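Local coordinates for uncharacterized protein (Streptococcus mutans, PDB 3L7Y) that binds magnesium and is probably a phosphatase of the haloacid dehalogenase-like hydrolase superfamily, although its substrate is not known, at residues 38-43 and 72-77; 246-251 and 265-270; 60-65 and 295-300. All blocks are in the same frame, centred on the assembly; numbering follows the deposited sequence.

Contact 1 of 3, residues 38-43 and 72-77. With MG (magnesium ion), chain B.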
loop_
_atom_site.group_PDB
_atom_site.type_symbol
_atom_site.label_atom_id
_atom_site.label_comp_id
_atom_site.label_asym_id
_atom_site.label_seq_id
_atom_site.Cartn_x
_atom_site.Cartn_y
_atom_site.Cartn_z
ATOM N N LYS A 38 -14.359 8.938 12.656
ATOM C CA LYS A 38 -15.059 7.648 12.651
ATOM C C LYS A 38 -14.264 6.522 11.977
ATOM O O LYS A 38 -14.504 5.340 12.219
ATOM C CB LYS A 38 -16.445 7.801 12.024
ATOM C CG LYS A 38 -17.330 8.743 12.843
ATOM C CD LYS A 38 -18.725 8.924 12.273
ATOM C CE LYS A 38 -19.457 10.045 13.024
ATOM N NZ LYS A 38 -20.913 10.084 12.713
ATOM N N VAL A 39 -13.323 6.887 11.121
ATOM C CA VAL A 39 -12.400 5.904 10.571
ATOM C C VAL A 39 -10.986 6.452 10.607
ATOM O O VAL A 39 -10.761 7.643 10.358
ATOM C CB VAL A 39 -12.845 5.345 9.176
ATOM C CG1 VAL A 39 -13.997 6.143 8.593
ATOM C CG2 VAL A 39 -11.664 5.199 8.214
ATOM N N ILE A 40 -10.055 5.592 11.007
ATOM C CA ILE A 40 -8.646 5.935 11.082
ATOM C C ILE A 40 -7.913 4.985 10.142
ATOM O O ILE A 40 -8.017 3.767 10.277
ATOM C CB ILE A 40 -8.101 5.741 12.499
ATOM C CG1 ILE A 40 -8.837 6.640 13.504
ATOM C CG2 ILE A 40 -6.581 5.999 12.543
ATOM C CD1 ILE A 40 -8.351 6.469 14.924
ATOM N N ALA A 41 -7.173 5.542 9.194
ATOM C CA ALA A 41 -6.499 4.741 8.179
ATOM C C ALA A 41 -5.028 5.040 8.216
ATOM O O ALA A 41 -4.630 6.193 8.232
ATOM C CB ALA A 41 -7.068 5.063 6.786
ATOM N N THR A 42 -4.201 4.011 8.232
ATOM C CA THR A 42 -2.774 4.270 8.241
ATOM C C THR A 42 -1.975 3.453 7.246
ATOM O O THR A 42 -2.180 2.242 7.075
ATOM C CB THR A 42 -2.169 4.031 9.621
ATOM O OG1 THR A 42 -0.806 4.466 9.618
ATOM C CG2 THR A 42 -2.219 2.551 9.965
ATOM N N ASP A 43 -1.031 4.126 6.607
ATOM C CA ASP A 43 0.010 3.430 5.879
ATOM C C ASP A 43 0.836 2.600 6.875
ATOM O O ASP A 43 0.797 2.867 8.083
ATOM C CB ASP A 43 0.888 4.445 5.173
ATOM C CG ASP A 43 2.004 3.802 4.417
ATOM O OD1 ASP A 43 1.795 2.679 3.903
ATOM O OD2 ASP A 43 3.086 4.410 4.357
ATOM N N ILE A 72 -14.965 3.282 16.514
ATOM C CA ILE A 72 -14.124 3.945 15.559
ATOM C C ILE A 72 -13.398 2.885 14.719
ATOM O O ILE A 72 -12.752 2.054 15.255
ATOM C CB ILE A 72 -13.146 4.880 16.231
ATOM C CG1 ILE A 72 -13.875 6.053 16.845
ATOM C CG2 ILE A 72 -12.122 5.357 15.259
ATOM C CD1 ILE A 72 -13.047 6.803 17.735
ATOM N N ARG A 73 -13.546 2.946 13.411
ATOM C CA ARG A 73 -12.977 1.906 12.558
ATOM C C ARG A 73 -11.484 2.103 12.299
ATOM O O ARG A 73 -11.021 3.228 12.140
ATOM C CB ARG A 73 -13.727 1.850 11.227
ATOM C CG ARG A 73 -14.735 0.720 11.118
ATOM C CD ARG A 73 -16.143 1.148 11.469
ATOM N NE ARG A 73 -17.130 0.399 10.687
ATOM C CZ ARG A 73 -18.446 0.555 10.797
ATOM N NH1 ARG A 73 -18.944 1.430 11.662
ATOM N NH2 ARG A 73 -19.265 -0.165 10.040
ATOM N N PHE A 74 -10.728 1.007 12.273
ATOM C CA PHE A 74 -9.293 1.100 12.033
ATOM C C PHE A 74 -8.907 0.362 10.760
ATOM O O PHE A 74 -9.197 -0.826 10.606
ATOM C CB PHE A 74 -8.471 0.591 13.228
ATOM C CG PHE A 74 -6.991 0.864 13.102
ATOM C CD1 PHE A 74 -6.444 2.056 13.560
ATOM C CD2 PHE A 74 -6.147 -0.068 12.499
ATOM C CE1 PHE A 74 -5.082 2.306 13.426
ATOM C CE2 PHE A 74 -4.781 0.175 12.367
ATOM C CZ PHE A 74 -4.251 1.365 12.824
ATOM N N VAL A 75 -8.255 1.086 9.858
ATOM C CA VAL A 75 -7.942 0.582 8.525
ATOM C C VAL A 75 -6.438 0.589 8.267
ATOM O O VAL A 75 -5.780 1.617 8.391
ATOM C CB VAL A 75 -8.650 1.435 7.441
ATOM C CG1 VAL A 75 -8.289 0.961 6.044
ATOM C CG2 VAL A 75 -10.170 1.437 7.655
ATOM N N VAL A 76 -5.897 -0.572 7.923
ATOM C CA VAL A 76 -4.521 -0.681 7.486
ATOM C C VAL A 76 -4.492 -0.511 5.956
ATOM O O VAL A 76 -5.126 -1.279 5.246
ATOM C CB VAL A 76 -3.953 -2.056 7.902
ATOM C CG1 VAL A 76 -2.565 -2.272 7.347
ATOM C CG2 VAL A 76 -3.961 -2.185 9.420
ATOM N N ALA A 77 -3.795 0.513 5.457
ATOM C CA ALA A 77 -3.804 0.830 4.023
ATOM C C ALA A 77 -2.395 0.824 3.434
ATOM O O ALA A 77 -1.622 1.754 3.651
ATOM C CB ALA A 77 -4.488 2.180 3.772
HETATM MG MG MG B . 5.204 4.044 3.198
HETATM O O HOH W 1 4.624 1.645 2.481
HETATM O O HOH W 2 6.301 3.831 0.971
HETATM O O HOH W 3 3.553 4.679 1.488
HETATM O O HOH W 4 7.631 4.530 3.092
#
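Val39 to Thr42 pair in parallel with Arg73 to Val76 in the Rossmann-like core sheet of a haloacid dehalogenase-like hydrolase, and the first of these strands delivers Asp43 to the metal. Five backbone hydrogen bonds alternate along the pair, among them Arg73 N to Lys38 O at 2.8 Å and Val75 N to Ile40 O at 2.7 Å. On one face of the sheet Ile40 CG1 reaches Ile72 CG2 at 3.9 Å, while its CG2 branch meets the CD1 corner of the Phe74 ring. Further along that face Thr42 CG2 lies against Phe74 CZ at 3.7 Å, coming obliquely to the ring. With OG1 of Thr42 anti to the backbone N (chi1 -172°), the methyl is left on the Phe74 side and the hydroxyl donates in the carbonyl plane to Asp43 O, on a lone pair. On the other face, Ala41 CB packs on Val75 CB and Val39 CG2 on Val75 CG2, with Leu233 of helix 229-239 against Val39 and Ala41, and Leu236 against Val75. Beyond the strand end, Asp43 CA makes a CH...O contact with Ala77 O, an oxygen also bonded by Lys229. That lysine forms a salt bridge with Asp43 OD1, and Thr47 hydrogen-bonds OD2, so both carboxylate oxygens are held from the second shell. The backbone O of Asp45 and OD2 of Asp252 complete the protein ligands of the magnesium ion, with four waters. The side chain of Asp43 extends anti to its own amide nitrogen (chi1 179°) and places OD2 2.4 Å from the magnesium.

Contact 2 of 3, residues 246-251 and 265-270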
loop_
_atom_site.group_PDB
_atom_site.type_symbol
_atom_site.label_atom_id
_atom_site.label_comp_id
_atom_site.label_asym_id
_atom_site.label_seq_id
_atom_site.Cartn_x
_atom_site.Cartn_y
_atom_site.Cartn_z
ATOM N N HIS A 246 -14.923 12.671 8.403
ATOM C CA HIS A 246 -14.720 11.782 9.545
ATOM C C HIS A 246 -13.456 10.946 9.387
ATOM O O HIS A 246 -13.154 10.084 10.220
ATOM C CB HIS A 246 -15.905 10.822 9.688
ATOM C CG HIS A 246 -17.235 11.461 9.435
ATOM N ND1 HIS A 246 -18.008 11.160 8.334
ATOM C CD2 HIS A 246 -17.927 12.388 10.140
ATOM C CE1 HIS A 246 -19.123 11.868 8.376
ATOM N NE2 HIS A 246 -19.098 12.620 9.462
ATOM N N LEU A 247 -12.737 11.168 8.300
ATOM C CA LEU A 247 -11.544 10.373 8.023
ATOM C C LEU A 247 -10.272 10.993 8.609
ATOM O O LEU A 247 -9.972 12.165 8.380
ATOM C CB LEU A 247 -11.402 10.121 6.513
ATOM C CG LEU A 247 -10.208 9.258 6.099
ATOM C CD1 LEU A 247 -10.265 7.887 6.781
ATOM C CD2 LEU A 247 -10.163 9.084 4.593
ATOM N N MET A 248 -9.556 10.208 9.404
ATOM C CA MET A 248 -8.200 10.544 9.798
ATOM C C MET A 248 -7.276 9.533 9.121
ATOM O O MET A 248 -7.565 8.338 9.137
ATOM C CB MET A 248 -8.052 10.473 11.321
ATOM C CG MET A 248 -6.614 10.553 11.829
ATOM S SD MET A 248 -6.496 10.227 13.613
ATOM C CE MET A 248 -7.072 11.803 14.243
ATOM N N ALA A 249 -6.181 10.007 8.529
ATOM C CA ALA A 249 -5.298 9.154 7.737
ATOM C C ALA A 249 -3.836 9.567 7.852
ATOM O O ALA A 249 -3.531 10.760 7.911
ATOM C CB ALA A 249 -5.730 9.171 6.280
ATOM N N PHE A 250 -2.943 8.575 7.876
ATOM C CA PHE A 250 -1.498 8.784 8.005
ATOM C C PHE A 250 -0.734 8.198 6.819
ATOM O O PHE A 250 -1.046 7.113 6.384
ATOM C CB PHE A 250 -0.977 8.094 9.272
ATOM C CG PHE A 250 -1.634 8.568 10.541
ATOM C CD1 PHE A 250 -2.826 8.005 10.962
ATOM C CD2 PHE A 250 -1.049 9.570 11.304
ATOM C CE1 PHE A 250 -3.442 8.422 12.122
ATOM C CE2 PHE A 250 -1.651 10.006 12.481
ATOM C CZ PHE A 250 -2.854 9.437 12.889
ATOM N N GLY A 251 0.287 8.895 6.325
ATOM C CA GLY A 251 1.092 8.381 5.229
ATOM C C GLY A 251 2.470 9.015 5.210
ATOM O O GLY A 251 2.713 10.015 5.906
ATOM N N TYR A 265 -8.746 14.845 8.221
ATOM C CA TYR A 265 -7.671 14.776 9.225
ATOM C C TYR A 265 -6.453 13.986 8.723
ATOM O O TYR A 265 -6.149 12.862 9.179
ATOM C CB TYR A 265 -8.196 14.285 10.576
ATOM C CG TYR A 265 -9.401 15.078 11.027
ATOM C CD1 TYR A 265 -9.260 16.365 11.557
ATOM C CD2 TYR A 265 -10.685 14.570 10.878
ATOM C CE1 TYR A 265 -10.374 17.112 11.952
ATOM C CE2 TYR A 265 -11.797 15.310 11.259
ATOM C CZ TYR A 265 -11.637 16.572 11.798
ATOM O OH TYR A 265 -12.747 17.289 12.176
ATOM N N SER A 266 -5.753 14.606 7.776
ATOM C CA SER A 266 -4.659 13.965 7.060
ATOM C C SER A 266 -3.320 14.334 7.680
ATOM O O SER A 266 -2.992 15.533 7.853
ATOM C CB SER A 266 -4.694 14.379 5.592
ATOM O OG SER A 266 -4.964 15.764 5.485
ATOM N N TYR A 267 -2.557 13.294 8.017
ATOM C CA TYR A 267 -1.285 13.444 8.717
ATOM C C TYR A 267 -0.130 12.915 7.872
ATOM O O TYR A 267 -0.108 11.732 7.552
ATOM C CB TYR A 267 -1.318 12.687 10.060
ATOM C CG TYR A 267 -2.175 13.349 11.114
ATOM C CD1 TYR A 267 -1.620 14.241 12.030
ATOM C CD2 TYR A 267 -3.539 13.120 11.165
ATOM C CE1 TYR A 267 -2.416 14.873 12.998
ATOM C CE2 TYR A 267 -4.339 13.737 12.117
ATOM C CZ TYR A 267 -3.773 14.614 13.028
ATOM O OH TYR A 267 -4.571 15.223 13.968
ATOM N N ALA A 268 0.818 13.785 7.513
ATOM C CA ALA A 268 2.096 13.327 6.977
ATOM C C ALA A 268 3.065 13.097 8.123
ATOM O O ALA A 268 3.164 13.922 9.027
ATOM C CB ALA A 268 2.677 14.348 5.998
ATOM N N MET A 269 3.784 11.981 8.087
ATOM C CA MET A 269 4.791 11.702 9.099
ATOM C C MET A 269 5.918 12.726 8.997
ATOM O O MET A 269 6.218 13.219 7.907
ATOM C CB MET A 269 5.338 10.278 8.935
ATOM C CG MET A 269 4.262 9.199 8.892
ATOM S SD MET A 269 3.214 9.226 10.368
ATOM C CE MET A 269 4.394 8.787 11.653
ATOM N N ALA A 270 6.529 13.061 10.131
ATOM C CA ALA A 270 7.673 13.977 10.133
ATOM C C ALA A 270 8.757 13.542 9.144
ATOM O O ALA A 270 9.493 14.386 8.626
ATOM C CB ALA A 270 8.264 14.114 11.535
#
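Two aromatic rings from adjacent strands, Phe250 and Tyr267, lie side by side and point the same way, yet they barely overlap. Their planes are 21° apart and their centroids 5.0 Å. The slide brings Phe250 CD2 to 3.4 Å from Tyr267 CB instead of setting ring over ring. Each ring swings beside its own backbone N, with chi1 of -58° in Phe250 and -73° in Tyr267, which helps keep the two side chains alongside each other. Met248 approaches Tyr267 obliquely on the same face of the sheet: its CG is 3.9 Å from Tyr267 CE2, and its sulfur makes a Met-aromatic contact with the ring. Val295 of helix 291-301 packs on both Phe250 and Tyr267. The strands belong to the beta-alpha-beta unit of strand 247-251, helix 257-262 and strand 265-268, whose parallel pairing rests on five backbone hydrogen bonds, from Tyr265 N to Leu247 O (3.0 Å) as far as Met269 N to Gly251 O (3.1 Å). At the start of the pair Met248 CB rests on Tyr265 CB at 3.9 Å, and Leu247 O sits at the edge of the Tyr265 ring. Ala249 and Ser266 lie on the other face and pack on Met259 and Leu260 of helix 257-262, respectively; Ser266 OG accepts a hydrogen bond from Asn281 N. At the other end Met269 CG lies 3.5 Å from Gly251 O, next to the magnesium ligand Asp252.

Contact 3 of 3, residues 60-65 and 295-300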
loop_
_atom_site.group_PDB
_atom_site.type_symbol
_atom_site.label_atom_id
_atom_site.label_comp_id
_atom_site.label_asym_id
_atom_site.label_seq_id
_atom_site.Cartn_x
_atom_site.Cartn_y
_atom_site.Cartn_z
ATOM N N PHE A 60 -0.601 -0.125 21.094
ATOM C CA PHE A 60 -1.592 -0.251 20.036
ATOM C C PHE A 60 -2.830 -1.028 20.471
ATOM O O PHE A 60 -3.954 -0.604 20.221
ATOM C CB PHE A 60 -1.024 -0.927 18.784
ATOM C CG PHE A 60 -2.086 -1.246 17.765
ATOM C CD1 PHE A 60 -2.682 -0.229 17.029
ATOM C CD2 PHE A 60 -2.523 -2.541 17.577
ATOM C CE1 PHE A 60 -3.682 -0.512 16.108
ATOM C CE2 PHE A 60 -3.517 -2.833 16.657
ATOM C CZ PHE A 60 -4.100 -1.815 15.923
ATOM N N GLN A 61 -2.629 -2.186 21.087
ATOM C CA GLN A 61 -3.767 -3.008 21.459
ATOM C C GLN A 61 -4.675 -2.280 22.458
ATOM O O GLN A 61 -5.893 -2.436 22.427
ATOM C CB GLN A 61 -3.311 -4.383 21.976
ATOM C CG GLN A 61 -2.827 -5.295 20.846
ATOM C CD GLN A 61 -2.358 -6.656 21.316
ATOM O OE1 GLN A 61 -1.515 -6.761 22.209
ATOM N NE2 GLN A 61 -2.892 -7.713 20.698
ATOM N N ARG A 62 -4.082 -1.472 23.332
ATOM C CA ARG A 62 -4.862 -0.694 24.285
ATOM C C ARG A 62 -5.623 0.413 23.553
ATOM O O ARG A 62 -6.771 0.724 23.877
ATOM C CB ARG A 62 -3.950 -0.107 25.370
ATOM C CG ARG A 62 -4.680 0.336 26.629
ATOM C CD ARG A 62 -5.081 1.804 26.573
ATOM N NE ARG A 62 -3.915 2.675 26.430
ATOM C CZ ARG A 62 -3.456 3.764 25.815
ATOM N NH1 ARG A 62 -2.343 4.453 25.593
ATOM N NH2 ARG A 62 -4.030 4.243 24.718
ATOM N N ILE A 63 -4.974 1.010 22.561
ATOM C CA ILE A 63 -5.641 1.992 21.720
ATOM C C ILE A 63 -6.787 1.332 20.961
ATOM O O ILE A 63 -7.876 1.888 20.858
ATOM C CB ILE A 63 -4.660 2.656 20.757
ATOM C CG1 ILE A 63 -3.734 3.594 21.529
ATOM C CG2 ILE A 63 -5.396 3.438 19.684
ATOM C CD1 ILE A 63 -2.768 4.356 20.635
ATOM N N LEU A 64 -6.555 0.115 20.487
ATOM C CA LEU A 64 -7.529 -0.577 19.656
ATOM C C LEU A 64 -8.801 -0.835 20.462
ATOM O O LEU A 64 -9.913 -0.692 19.951
ATOM C CB LEU A 64 -6.940 -1.907 19.161
ATOM C CG LEU A 64 -7.243 -2.395 17.748
ATOM C CD1 LEU A 64 -7.363 -3.935 17.740
ATOM C CD2 LEU A 64 -8.490 -1.726 17.152
ATOM N N LYS A 65 -8.628 -1.239 21.720
ATOM C CA LYS A 65 -9.762 -1.467 22.604
ATOM C C LYS A 65 -10.565 -0.185 22.742
ATOM O O LYS A 65 -11.796 -0.208 22.765
ATOM C CB LYS A 65 -9.284 -1.940 23.978
ATOM C CG LYS A 65 -10.197 -1.536 25.132
ATOM N N VAL A 295 -0.689 10.594 17.844
ATOM C CA VAL A 295 -1.810 11.394 17.368
ATOM C C VAL A 295 -3.124 10.762 17.795
ATOM O O VAL A 295 -4.036 11.460 18.210
ATOM C CB VAL A 295 -1.778 11.552 15.833
ATOM C CG1 VAL A 295 -3.090 12.143 15.314
ATOM C CG2 VAL A 295 -0.592 12.411 15.423
ATOM N N ILE A 296 -3.213 9.438 17.718
ATOM C CA ILE A 296 -4.441 8.754 18.096
ATOM C C ILE A 296 -4.742 8.883 19.588
ATOM O O ILE A 296 -5.883 9.149 19.953
ATOM C CB ILE A 296 -4.442 7.255 17.705
ATOM C CG1 ILE A 296 -4.250 7.083 16.194
ATOM C CG2 ILE A 296 -5.743 6.606 18.151
ATOM C CD1 ILE A 296 -4.014 5.600 15.781
ATOM N N ASP A 297 -3.734 8.678 20.446
ATOM C CA ASP A 297 -3.898 8.895 21.880
ATOM C C ASP A 297 -4.257 10.345 22.198
ATOM O O ASP A 297 -4.993 10.615 23.145
ATOM C CB ASP A 297 -2.648 8.480 22.664
ATOM C CG ASP A 297 -2.734 7.062 23.194
ATOM O OD1 ASP A 297 -3.858 6.511 23.269
ATOM O OD2 ASP A 297 -1.678 6.496 23.551
ATOM N N ASN A 298 -3.718 11.272 21.413
ATOM C CA ASN A 298 -4.060 12.680 21.546
ATOM C C ASN A 298 -5.535 12.890 21.227
ATOM O O ASN A 298 -6.242 13.588 21.955
ATOM C CB ASN A 298 -3.198 13.532 20.599
ATOM C CG ASN A 298 -3.288 15.011 20.894
ATOM O OD1 ASN A 298 -3.470 15.827 19.990
ATOM N ND2 ASN A 298 -3.166 15.364 22.160
ATOM N N TYR A 299 -6.000 12.290 20.133
ATOM C CA TYR A 299 -7.401 12.438 19.755
ATOM C C TYR A 299 -8.308 11.839 20.817
ATOM O O TYR A 299 -9.273 12.476 21.244
ATOM C CB TYR A 299 -7.730 11.818 18.389
ATOM C CG TYR A 299 -9.225 11.808 18.137
ATOM C CD1 TYR A 299 -9.891 12.966 17.735
ATOM C CD2 TYR A 299 -9.980 10.663 18.350
ATOM C CE1 TYR A 299 -11.266 12.975 17.526
ATOM C CE2 TYR A 299 -11.355 10.657 18.144
ATOM C CZ TYR A 299 -11.995 11.817 17.733
ATOM O OH TYR A 299 -13.360 11.816 17.537
ATOM N N LEU A 300 -7.991 10.624 21.233
ATOM C CA LEU A 300 -8.746 9.971 22.252
ATOM C C LEU A 300 -8.758 10.792 23.542
ATOM O O LEU A 300 -9.770 10.939 24.151
ATOM C CB LEU A 300 -8.220 8.568 22.518
ATOM C CG LEU A 300 -8.427 7.443 21.511
ATOM C CD1 LEU A 300 -7.736 6.253 21.970
ATOM C CD2 LEU A 300 -9.814 7.194 21.287
#
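Helices 57-69 and 291-301, both lying against one face of the core sheet, meet through a salt bridge and a small apolar patch. Arg62 and Asp297 approach from opposite directions and join end-on: NH2 donates to Asp297 OD1 at 2.7 Å and NH1 to Asp297 OD2 at 3.0 Å. OD1 is met on its syn lone pair, and both oxygens lie near the guanidinium plane, although that plane and the carboxylate are turned 30° against each other. Arg62 gets there by bending at chi2 (-92°) and chi3, which brings its end back toward the neighbouring helix. Arg59 forms a second salt bridge with OD2, so Asp297 is shared by two arginines of helix 57-69. In this alpha/beta fold the two helices run in roughly the same direction, their local axes 35° apart and 10.9 Å at closest approach, and side chains alone bridge the gap. Ile63 points across it. Its CG2 touches Ile296 CG2 at 3.5 Å and, more loosely, Leu300 CD1, while CG1 lies 3.4 Å from Asp297 OD1 and so flanks the carboxylate with hydrocarbon. Leu67, one turn on from Ile63, also packs on Ile296 and Leu300.

Contacts 1 and 2 lie in the same sheet, centres about 10 Å apart; strands 73-77, 39-42, 247-251 and 265-268 are consecutive and parallel in it, in that order. Between the middle two, Ala41 N probably bonds Met248 O at 2.8 Å. Contact 3 joins two helices that pack on one face of that sheet, about 12 Å from the centre of contact 1 and 14 Å from that of contact 2. Phe60 and Ile296 meet Phe74, and Tyr299 meets Met248. Along the chain contact 1 closes before contact 2 opens; contact 2 is nested within contact 3, whose segments alternate with those of contact 1. Late-sequence helix 291-301 thus returns to the early strands, the first of which leads directly into magnesium ligand Asp43.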